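Local coordinates for protein Rv1364c/MT1410 (Mycobacterium tuberculosis, PDB 3KE6) that probably regulates a sigma factor, joining a manganese-binding PP2C-type (RsbU-like) phosphatase domain to an RsbW-like anti-sigma-factor kinase domain, at residues Asp234-Leu239 and Asp247-Leu252. Sequence-based numbering, arbitrary orientation.
Sequences DTLELL and DDVTLL. With MN (manganese (II) ion), chain F.
Aliphatic branches alone form the meeting of L236 with V249 and L251; the carboxylates of D247 and D248 lie just before the strand, away from this apolar contact. D247 binds manganese through one oxygen, OD2 at 1.9 Å from the ion, while OD1 stays 3.5 Å from it and accepts a weak hydrogen bond from D248 N (2.7 Å, 144° at the hydrogen). The D248 carboxylate accepts hydrogen bonds at both oxygens, OD1 from A45 N and OD2 from G53 N. D71 and D188 share the ion with D247, and three waters complete its shell. This is the PP2C plan in a SpoIIE-family domain: two sheets packed as a sandwich, helices on their outer faces, acidic residues holding manganese at one end. Strand 249-252 shows how the two faces of one strand serve different layers. T250 points away from helix 234-239; its side chain touches F56, and OG1 is hydrogen-bonded to D54 OD2, both of strand 54-60. V249 and L251 face the helix, which runs nearly antiparallel (153°) at an axis distance of 10.2 Å. With CG anti to its backbone N (chi1 -168°), L236 slides past both in the opposite direction, its CD1 3.9 Å from L251 CB and 4.0 Å from V249 CG1. L251 CD2 lies 4.2 Å from L236 CB and also touches T235 CG2, the T235 and L251 side chains crossing at about a right angle. T235 OG1 is hydrogen-bonded to L231 O one turn earlier.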
loop_
_atom_site.group_PDB
_atom_site.type_symbol
_atom_site.label_atom_id
_atom_site.label_comp_id
_atom_site.label_asym_id
_atom_site.label_seq_id
_atom_site.Cartn_x
_atom_site.Cartn_y
_atom_site.Cartn_z
ATOM N N ASP A 234 10.154 13.134 -3.483
ATOM C CA ASP A 234 11.245 14.040 -3.866
ATOM C C ASP A 234 12.000 13.587 -5.108
ATOM O O ASP A 234 12.379 14.408 -5.948
ATOM C CB ASP A 234 12.220 14.260 -2.700
ATOM C CG ASP A 234 11.596 15.040 -1.563
ATOM O OD1 ASP A 234 10.759 15.925 -1.841
ATOM O OD2 ASP A 234 11.934 14.771 -0.394
ATOM N N THR A 235 12.228 12.284 -5.214
ATOM C CA THR A 235 12.770 11.709 -6.433
ATOM C C THR A 235 11.995 12.203 -7.642
ATOM O O THR A 235 12.575 12.787 -8.563
ATOM C CB THR A 235 12.689 10.183 -6.409
ATOM O OG1 THR A 235 13.813 9.660 -5.696
ATOM C CG2 THR A 235 12.684 9.625 -7.813
ATOM N N LEU A 236 10.684 11.989 -7.625
ATOM C CA LEU A 236 9.863 12.255 -8.809
ATOM C C LEU A 236 9.795 13.741 -9.187
ATOM O O LEU A 236 9.827 14.083 -10.369
ATOM C CB LEU A 236 8.459 11.673 -8.641
ATOM C CG LEU A 236 7.602 11.620 -9.913
ATOM C CD1 LEU A 236 6.845 10.305 -10.008
ATOM C CD2 LEU A 236 6.633 12.819 -9.991
ATOM N N GLU A 237 9.738 14.608 -8.180
ATOM C CA GLU A 237 9.567 16.052 -8.398
ATOM C C GLU A 237 10.867 16.782 -8.773
ATOM O O GLU A 237 10.820 17.797 -9.465
ATOM C CB GLU A 237 8.886 16.694 -7.179
ATOM C CG GLU A 237 7.436 16.184 -6.988
ATOM C CD GLU A 237 6.910 16.353 -5.564
ATOM O OE1 GLU A 237 6.946 17.505 -5.048
ATOM O OE2 GLU A 237 6.454 15.335 -4.974
ATOM N N LEU A 238 12.013 16.271 -8.333
ATOM C CA LEU A 238 13.297 16.767 -8.828
ATOM C C LEU A 238 13.572 16.229 -10.240
ATOM O O LEU A 238 14.007 16.979 -11.115
ATOM C CB LEU A 238 14.443 16.416 -7.877
ATOM C CG LEU A 238 14.467 17.240 -6.589
ATOM C CD1 LEU A 238 15.350 16.606 -5.519
ATOM C CD2 LEU A 238 14.919 18.652 -6.880
ATOM N N LEU A 239 13.308 14.944 -10.474
ATOM C CA LEU A 239 13.485 14.378 -11.816
ATOM C C LEU A 239 12.688 15.134 -12.885
ATOM O O LEU A 239 13.146 15.260 -14.021
ATOM C CB LEU A 239 13.101 12.896 -11.875
ATOM C CG LEU A 239 14.059 11.804 -11.386
ATOM C CD1 LEU A 239 13.720 10.502 -12.106
ATOM C CD2 LEU A 239 15.523 12.146 -11.586
ATOM N N ASP A 247 5.071 11.216 -21.227
ATOM C CA ASP A 247 4.323 9.951 -21.220
ATOM C C ASP A 247 3.549 9.936 -19.894
ATOM O O ASP A 247 3.540 10.927 -19.154
ATOM C CB ASP A 247 5.299 8.745 -21.351
ATOM C CG ASP A 247 4.588 7.407 -21.680
ATOM O OD1 ASP A 247 3.350 7.424 -21.853
ATOM O OD2 ASP A 247 5.242 6.316 -21.739
ATOM N N ASP A 248 2.876 8.835 -19.597
ATOM C CA ASP A 248 2.385 8.602 -18.254
ATOM C C ASP A 248 3.586 8.326 -17.360
ATOM O O ASP A 248 4.594 7.795 -17.835
ATOM C CB ASP A 248 1.434 7.410 -18.240
ATOM C CG ASP A 248 0.180 7.656 -19.042
ATOM O OD1 ASP A 248 -0.489 8.674 -18.787
ATOM O OD2 ASP A 248 -0.138 6.831 -19.925
ATOM N N VAL A 249 3.489 8.703 -16.085
ATOM C CA VAL A 249 4.545 8.427 -15.105
ATOM C C VAL A 249 3.935 7.869 -13.817
ATOM O O VAL A 249 2.965 8.412 -13.269
ATOM C CB VAL A 249 5.414 9.675 -14.763
ATOM C CG1 VAL A 249 6.617 9.276 -13.886
ATOM C CG2 VAL A 249 5.905 10.346 -16.027
ATOM N N THR A 250 4.508 6.763 -13.357
ATOM C CA THR A 250 3.996 6.058 -12.215
ATOM C C THR A 250 5.181 5.582 -11.444
ATOM O O THR A 250 6.087 4.978 -12.016
ATOM C CB THR A 250 3.135 4.842 -12.634
ATOM O OG1 THR A 250 2.212 5.235 -13.660
ATOM C CG2 THR A 250 2.365 4.289 -11.436
ATOM N N LEU A 251 5.192 5.895 -10.154
ATOM C CA LEU A 251 6.247 5.450 -9.256
ATOM C C LEU A 251 5.594 4.844 -8.009
ATOM O O LEU A 251 4.707 5.437 -7.399
ATOM C CB LEU A 251 7.170 6.613 -8.915
ATOM C CG LEU A 251 8.235 6.376 -7.851
ATOM C CD1 LEU A 251 9.163 5.238 -8.226
ATOM C CD2 LEU A 251 8.999 7.659 -7.652
ATOM N N LEU A 252 5.999 3.626 -7.682
ATOM C CA LEU A 252 5.395 2.886 -6.589
ATOM C C LEU A 252 6.527 2.361 -5.758
ATOM O O LEU A 252 7.302 1.538 -6.235
ATOM C CB LEU A 252 4.549 1.735 -7.120
ATOM C CG LEU A 252 4.039 0.776 -6.054
ATOM C CD1 LEU A 252 2.958 1.461 -5.171
ATOM C CD2 LEU A 252 3.516 -0.462 -6.733
HETATM MN MN MN F . 5.131 4.412 -21.400
HETATM O O HOH W 1 3.328 5.099 -22.488
HETATM O O HOH W 2 4.361 5.358 -19.551
HETATM O O HOH W 3 6.103 3.984 -23.333
#